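Putative (Helicobacter pylori, PDB 4O8S) belongs to the nucleotidyltransferase superfamily and, as an AbiEii-like protein, probably transfers nucleotides to a substrate that is not established. Local coordinates at residues 4-16 with 89-102. Sequence-based numbering, arbitrary orientation.
Sequences EQALNHEKLMRAI and YATKDNKEEQTLKL
Leu100 points from strand 98-102 at the sheet-facing side of helix 4-16, where its two methyls divide the work: CD2 lies 3.6 Å from Ile16 CD1 and also meets Leu12 CD2, whereas CD1 touches Met13 CG and, obliquely, the CE1-NE2 side of the His9 ring. Leu12 sets its CD2 over one face of the Tyr89 ring, 3.7 Å from the centroid and 20° off the normal, a CH-pi contact; CB of Gln98 lies over the opposite face, so the ring is held between helix and neighbouring strand. With chi1 at 72°, Tyr89 CG sits between the backbone N and the carbonyl carbon, which turns the hydroxyl to the helix. There Tyr89 OH and His9 ND1 share a hydrogen bond of 2.8 Å at the edge of the imidazole. A water joins Tyr89 OH to the backbone oxygen of Gln5. Leu46 of the adjoining strand 46-50 joins this apolar layer, in which the helix lies against one face of the mixed sheet of the nucleotidyltransferase-like fold.

Toward the N-terminal end of the helix the packing gives way to polar, exposed groups around the hairpin turn. Asn8 CB still rests on Thr91 CG2. Asn8 ND2 donates a nearly straight bond (169°) to Asp93 OD2; the oxygen lies in the amide plane, whereas the nitrogen stands above the carboxylate plane. A second water bridges Asn8 ND2 and Thr91 OG1. Glu4 OE2 lies 3.0 Å from Asp93 OD2, two acceptors with no bond between them, but Asp93 is poorly ordered and the separation is uncertain. Its exposure and disorder are consistent with a looser outer end, while both nitrogens of the buried His9 are engaged, ND1 by Tyr89 OH and NE2 by the backbone oxygen of Glu44, which should restrict rotation of its ring.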
loop_
_atom_site.group_PDB
_atom_site.type_symbol
_atom_site.label_atom_id
_atom_site.label_comp_id
_atom_site.label_asym_id
_atom_site.label_seq_id
_atom_site.Cartn_x
_atom_site.Cartn_y
_atom_site.Cartn_z
ATOM N N GLU A 4 -3.997 -8.821 -19.624
ATOM C CA GLU A 4 -4.108 -7.620 -20.459
ATOM C C GLU A 4 -5.010 -6.590 -19.782
ATOM O O GLU A 4 -4.787 -5.375 -19.868
ATOM C CB GLU A 4 -4.646 -7.982 -21.847
ATOM C CG GLU A 4 -4.798 -6.803 -22.815
ATOM C CD GLU A 4 -4.698 -7.218 -24.286
ATOM O OE1 GLU A 4 -3.859 -8.089 -24.610
ATOM O OE2 GLU A 4 -5.453 -6.671 -25.123
ATOM N N GLN A 5 -6.033 -7.098 -19.103
ATOM C CA GLN A 5 -6.927 -6.275 -18.310
ATOM C C GLN A 5 -6.133 -5.572 -17.195
ATOM O O GLN A 5 -6.265 -4.366 -16.990
ATOM C CB GLN A 5 -8.037 -7.155 -17.730
ATOM C CG GLN A 5 -8.917 -6.473 -16.690
ATOM C CD GLN A 5 -9.876 -7.441 -16.003
ATOM O OE1 GLN A 5 -10.298 -8.444 -16.588
ATOM N NE2 GLN A 5 -10.222 -7.143 -14.752
ATOM N N ALA A 6 -5.298 -6.332 -16.492
ATOM C CA ALA A 6 -4.446 -5.768 -15.450
ATOM C C ALA A 6 -3.470 -4.740 -16.030
ATOM O O ALA A 6 -3.228 -3.686 -15.418
ATOM C CB ALA A 6 -3.692 -6.880 -14.719
ATOM N N LEU A 7 -2.913 -5.044 -17.205
ATOM C CA LEU A 7 -1.949 -4.150 -17.859
ATOM C C LEU A 7 -2.546 -2.781 -18.180
ATOM O O LEU A 7 -1.897 -1.749 -17.999
ATOM C CB LEU A 7 -1.411 -4.772 -19.155
ATOM C CG LEU A 7 -0.397 -5.923 -19.097
ATOM C CD1 LEU A 7 0.131 -6.222 -20.503
ATOM C CD2 LEU A 7 0.757 -5.614 -18.145
ATOM N N ASN A 8 -3.771 -2.762 -18.693
ATOM C CA ASN A 8 -4.399 -1.481 -18.978
ATOM C C ASN A 8 -4.737 -0.741 -17.686
ATOM O O ASN A 8 -4.601 0.480 -17.612
ATOM C CB ASN A 8 -5.615 -1.664 -19.879
ATOM C CG ASN A 8 -5.216 -1.910 -21.321
ATOM O OD1 ASN A 8 -4.328 -1.235 -21.845
ATOM N ND2 ASN A 8 -5.836 -2.898 -21.955
ATOM N N HIS A 9 -5.135 -1.492 -16.662
ATOM C CA HIS A 9 -5.392 -0.920 -15.344
ATOM C C HIS A 9 -4.137 -0.239 -14.781
ATOM O O HIS A 9 -4.189 0.913 -14.331
ATOM C CB HIS A 9 -5.876 -2.004 -14.385
ATOM C CG HIS A 9 -6.482 -1.470 -13.122
ATOM N ND1 HIS A 9 -7.700 -0.818 -13.100
ATOM C CD2 HIS A 9 -6.054 -1.510 -11.838
ATOM C CE1 HIS A 9 -7.987 -0.472 -11.858
ATOM N NE2 HIS A 9 -7.007 -0.878 -11.069
ATOM N N GLU A 10 -3.009 -0.946 -14.804
ATOM C CA GLU A 10 -1.751 -0.364 -14.323
ATOM C C GLU A 10 -1.383 0.889 -15.105
ATOM O O GLU A 10 -0.901 1.876 -14.544
ATOM C CB GLU A 10 -0.603 -1.381 -14.407
ATOM C CG GLU A 10 0.732 -0.796 -13.900
ATOM C CD GLU A 10 1.869 -1.810 -13.766
ATOM O OE1 GLU A 10 1.633 -3.033 -13.910
ATOM O OE2 GLU A 10 3.011 -1.368 -13.496
ATOM N N LYS A 11 -1.603 0.851 -16.412
ATOM C CA LYS A 11 -1.275 1.990 -17.265
ATOM C C LYS A 11 -2.099 3.223 -16.888
ATOM O O LYS A 11 -1.581 4.347 -16.854
ATOM C CB LYS A 11 -1.521 1.617 -18.724
ATOM C CG LYS A 11 -1.345 2.756 -19.716
ATOM C CD LYS A 11 -1.808 2.280 -21.097
ATOM C CE LYS A 11 -1.469 3.263 -22.208
ATOM N NZ LYS A 11 -1.959 2.768 -23.540
ATOM N N LEU A 12 -3.381 3.017 -16.592
ATOM C CA LEU A 12 -4.217 4.134 -16.173
ATOM C C LEU A 12 -3.784 4.637 -14.813
ATOM O O LEU A 12 -3.681 5.838 -14.610
ATOM C CB LEU A 12 -5.692 3.734 -16.138
ATOM C CG LEU A 12 -6.678 4.718 -15.498
ATOM C CD1 LEU A 12 -6.756 6.043 -16.241
ATOM C CD2 LEU A 12 -8.055 4.058 -15.430
HETATM N N MSE A 13 -3.518 3.721 -13.880
HETATM C CA MSE A 13 -3.075 4.138 -12.551
HETATM C C MSE A 13 -1.803 4.978 -12.606
HETATM O O MSE A 13 -1.733 6.043 -11.979
HETATM C CB MSE A 13 -2.875 2.930 -11.639
HETATM C CG MSE A 13 -4.163 2.179 -11.307
HETATM SE SE MSE A 13 -3.784 0.944 -9.793
HETATM C CE MSE A 13 -2.429 -0.198 -10.610
ATOM N N ARG A 14 -0.809 4.521 -13.372
ATOM C CA ARG A 14 0.466 5.250 -13.499
ATOM C C ARG A 14 0.310 6.654 -14.071
ATOM O O ARG A 14 0.903 7.600 -13.563
ATOM C CB ARG A 14 1.452 4.476 -14.386
ATOM C CG ARG A 14 2.063 3.240 -13.734
ATOM C CD ARG A 14 3.267 2.729 -14.549
ATOM N NE ARG A 14 3.972 1.676 -13.824
ATOM C CZ ARG A 14 4.938 1.903 -12.935
ATOM N NH1 ARG A 14 5.322 3.149 -12.662
ATOM N NH2 ARG A 14 5.519 0.883 -12.311
ATOM N N ALA A 15 -0.474 6.778 -15.139
ATOM C CA ALA A 15 -0.697 8.077 -15.768
ATOM C C ALA A 15 -1.299 9.042 -14.754
ATOM O O ALA A 15 -0.892 10.213 -14.647
ATOM C CB ALA A 15 -1.616 7.931 -16.955
ATOM N N ILE A 16 -2.268 8.545 -13.994
ATOM C CA ILE A 16 -2.904 9.386 -12.993
ATOM C C ILE A 16 -1.885 9.864 -11.974
ATOM O O ILE A 16 -1.751 11.074 -11.749
ATOM C CB ILE A 16 -4.073 8.643 -12.288
ATOM C CG1 ILE A 16 -5.271 8.569 -13.233
ATOM C CG2 ILE A 16 -4.470 9.345 -11.017
ATOM C CD1 ILE A 16 -6.354 7.594 -12.772
ATOM N N TYR A 89 -14.089 3.208 -16.773
ATOM C CA TYR A 89 -13.337 3.313 -18.016
ATOM C C TYR A 89 -13.412 2.025 -18.807
ATOM O O TYR A 89 -13.743 0.960 -18.261
ATOM C CB TYR A 89 -11.864 3.640 -17.728
ATOM C CG TYR A 89 -11.096 2.469 -17.138
ATOM C CD1 TYR A 89 -11.064 2.253 -15.763
ATOM C CD2 TYR A 89 -10.404 1.584 -17.956
ATOM C CE1 TYR A 89 -10.372 1.185 -15.225
ATOM C CE2 TYR A 89 -9.712 0.518 -17.427
ATOM C CZ TYR A 89 -9.691 0.325 -16.067
ATOM O OH TYR A 89 -9.006 -0.747 -15.546
ATOM N N ALA A 90 -13.084 2.134 -20.091
ATOM C CA ALA A 90 -12.932 0.975 -20.965
ATOM C C ALA A 90 -11.606 1.122 -21.703
ATOM O O ALA A 90 -10.916 2.144 -21.556
ATOM C CB ALA A 90 -14.094 0.882 -21.960
ATOM N N THR A 91 -11.248 0.109 -22.489
ATOM C CA THR A 91 -10.009 0.150 -23.266
ATOM C C THR A 91 -10.305 -0.023 -24.749
ATOM O O THR A 91 -11.457 -0.216 -25.140
ATOM C CB THR A 91 -9.018 -0.951 -22.829
ATOM O OG1 THR A 91 -9.544 -2.240 -23.171
ATOM C CG2 THR A 91 -8.790 -0.896 -21.338
ATOM N N LYS A 92 -9.263 0.054 -25.572
ATOM C CA LYS A 92 -9.398 -0.276 -26.983
ATOM C C LYS A 92 -9.467 -1.792 -27.123
ATOM O O LYS A 92 -10.123 -2.326 -28.021
ATOM C CB LYS A 92 -8.221 0.281 -27.785
ATOM C CG LYS A 92 -8.098 1.801 -27.728
ATOM C CD LYS A 92 -9.434 2.490 -27.995
ATOM C CE LYS A 92 -9.297 4.009 -27.950
ATOM N NZ LYS A 92 -8.352 4.518 -28.986
ATOM N N ASP A 93 -8.805 -2.475 -26.196
ATOM C CA ASP A 93 -8.734 -3.931 -26.192
ATOM C C ASP A 93 -10.065 -4.556 -25.765
ATOM O O ASP A 93 -10.313 -5.742 -26.008
ATOM C CB ASP A 93 -7.615 -4.386 -25.249
ATOM C CG ASP A 93 -6.315 -3.610 -25.457
ATOM O OD1 ASP A 93 -6.203 -2.873 -26.463
ATOM O OD2 ASP A 93 -5.399 -3.746 -24.615
ATOM N N ASN A 94 -10.916 -3.744 -25.140
ATOM C CA ASN A 94 -12.139 -4.229 -24.505
ATOM C C ASN A 94 -13.049 -3.068 -24.116
ATOM O O ASN A 94 -12.596 -2.106 -23.490
ATOM C CB ASN A 94 -11.778 -5.041 -23.259
ATOM C CG ASN A 94 -12.950 -5.820 -22.708
ATOM O OD1 ASN A 94 -14.105 -5.436 -22.890
ATOM N ND2 ASN A 94 -12.658 -6.923 -22.019
ATOM N N LYS A 95 -14.329 -3.159 -24.476
ATOM C CA LYS A 95 -15.281 -2.093 -24.161
ATOM C C LYS A 95 -16.095 -2.375 -22.895
ATOM O O LYS A 95 -16.978 -1.595 -22.526
ATOM C CB LYS A 95 -16.203 -1.801 -25.353
ATOM C CG LYS A 95 -15.517 -1.074 -26.519
ATOM C CD LYS A 95 -14.673 0.106 -26.027
ATOM C CE LYS A 95 -14.068 0.908 -27.186
ATOM N NZ LYS A 95 -13.221 0.084 -28.105
ATOM N N GLU A 96 -15.786 -3.483 -22.228
ATOM C CA GLU A 96 -16.417 -3.808 -20.955
ATOM C C GLU A 96 -15.907 -2.875 -19.860
ATOM O O GLU A 96 -14.695 -2.687 -19.704
ATOM C CB GLU A 96 -16.152 -5.265 -20.578
ATOM C CG GLU A 96 -16.342 -5.574 -19.104
ATOM C CD GLU A 96 -16.177 -7.052 -18.799
ATOM O OE1 GLU A 96 -17.007 -7.853 -19.290
ATOM O OE2 GLU A 96 -15.218 -7.415 -18.075
ATOM N N GLU A 97 -16.837 -2.296 -19.102
ATOM C CA GLU A 97 -16.505 -1.231 -18.156
ATOM C C GLU A 97 -15.763 -1.737 -16.922
ATOM O O GLU A 97 -16.187 -2.682 -16.262
ATOM C CB GLU A 97 -17.760 -0.439 -17.745
ATOM C CG GLU A 97 -17.468 0.791 -16.872
ATOM C CD GLU A 97 -18.651 1.753 -16.772
ATOM O OE1 GLU A 97 -18.755 2.667 -17.626
ATOM O OE2 GLU A 97 -19.465 1.607 -15.828
ATOM N N GLN A 98 -14.645 -1.089 -16.622
ATOM C CA GLN A 98 -13.858 -1.428 -15.448
ATOM C C GLN A 98 -13.953 -0.270 -14.477
ATOM O O GLN A 98 -14.321 0.849 -14.863
ATOM C CB GLN A 98 -12.391 -1.635 -15.829
ATOM C CG GLN A 98 -12.149 -2.684 -16.919
ATOM C CD GLN A 98 -12.822 -4.006 -16.612
ATOM O OE1 GLN A 98 -13.636 -4.495 -17.397
ATOM N NE2 GLN A 98 -12.488 -4.594 -15.468
ATOM N N THR A 99 -13.610 -0.533 -13.222
ATOM C CA THR A 99 -13.637 0.504 -12.204
ATOM C C THR A 99 -12.264 0.672 -11.542
ATOM O O THR A 99 -11.647 -0.315 -11.119
ATOM C CB THR A 99 -14.694 0.190 -11.121
ATOM O OG1 THR A 99 -16.001 0.148 -11.723
ATOM C CG2 THR A 99 -14.675 1.258 -10.015
ATOM N N LEU A 100 -11.797 1.919 -11.471
ATOM C CA LEU A 100 -10.657 2.282 -10.636
ATOM C C LEU A 100 -11.150 3.085 -9.440
ATOM O O LEU A 100 -11.725 4.170 -9.604
ATOM C CB LEU A 100 -9.632 3.113 -11.419
ATOM C CG LEU A 100 -8.501 3.722 -10.577
ATOM C CD1 LEU A 100 -7.744 2.622 -9.866
ATOM C CD2 LEU A 100 -7.545 4.521 -11.449
ATOM N N LYS A 101 -10.943 2.556 -8.239
ATOM C CA LYS A 101 -11.301 3.282 -7.026
ATOM C C LYS A 101 -10.177 4.229 -6.623
ATOM O O LYS A 101 -9.007 3.829 -6.542
ATOM C CB LYS A 101 -11.632 2.324 -5.870
ATOM C CG LYS A 101 -11.883 3.076 -4.545
ATOM C CD LYS A 101 -12.670 2.251 -3.516
ATOM C CE LYS A 101 -11.881 1.074 -2.954
ATOM N NZ LYS A 101 -12.632 0.404 -1.840
ATOM N N LEU A 102 -10.524 5.490 -6.380
ATOM C CA LEU A 102 -9.529 6.491 -5.990
ATOM C C LEU A 102 -10.010 7.159 -4.715
ATOM O O LEU A 102 -11.090 7.752 -4.680
ATOM C CB LEU A 102 -9.343 7.526 -7.103
ATOM C CG LEU A 102 -8.115 8.435 -7.101
ATOM C CD1 LEU A 102 -7.937 9.026 -8.482
ATOM C CD2 LEU A 102 -8.249 9.559 -6.076
HETATM O O HOH W 1 -8.473 -2.764 -17.573
HETATM O O HOH W 2 -8.433 -4.524 -21.438
#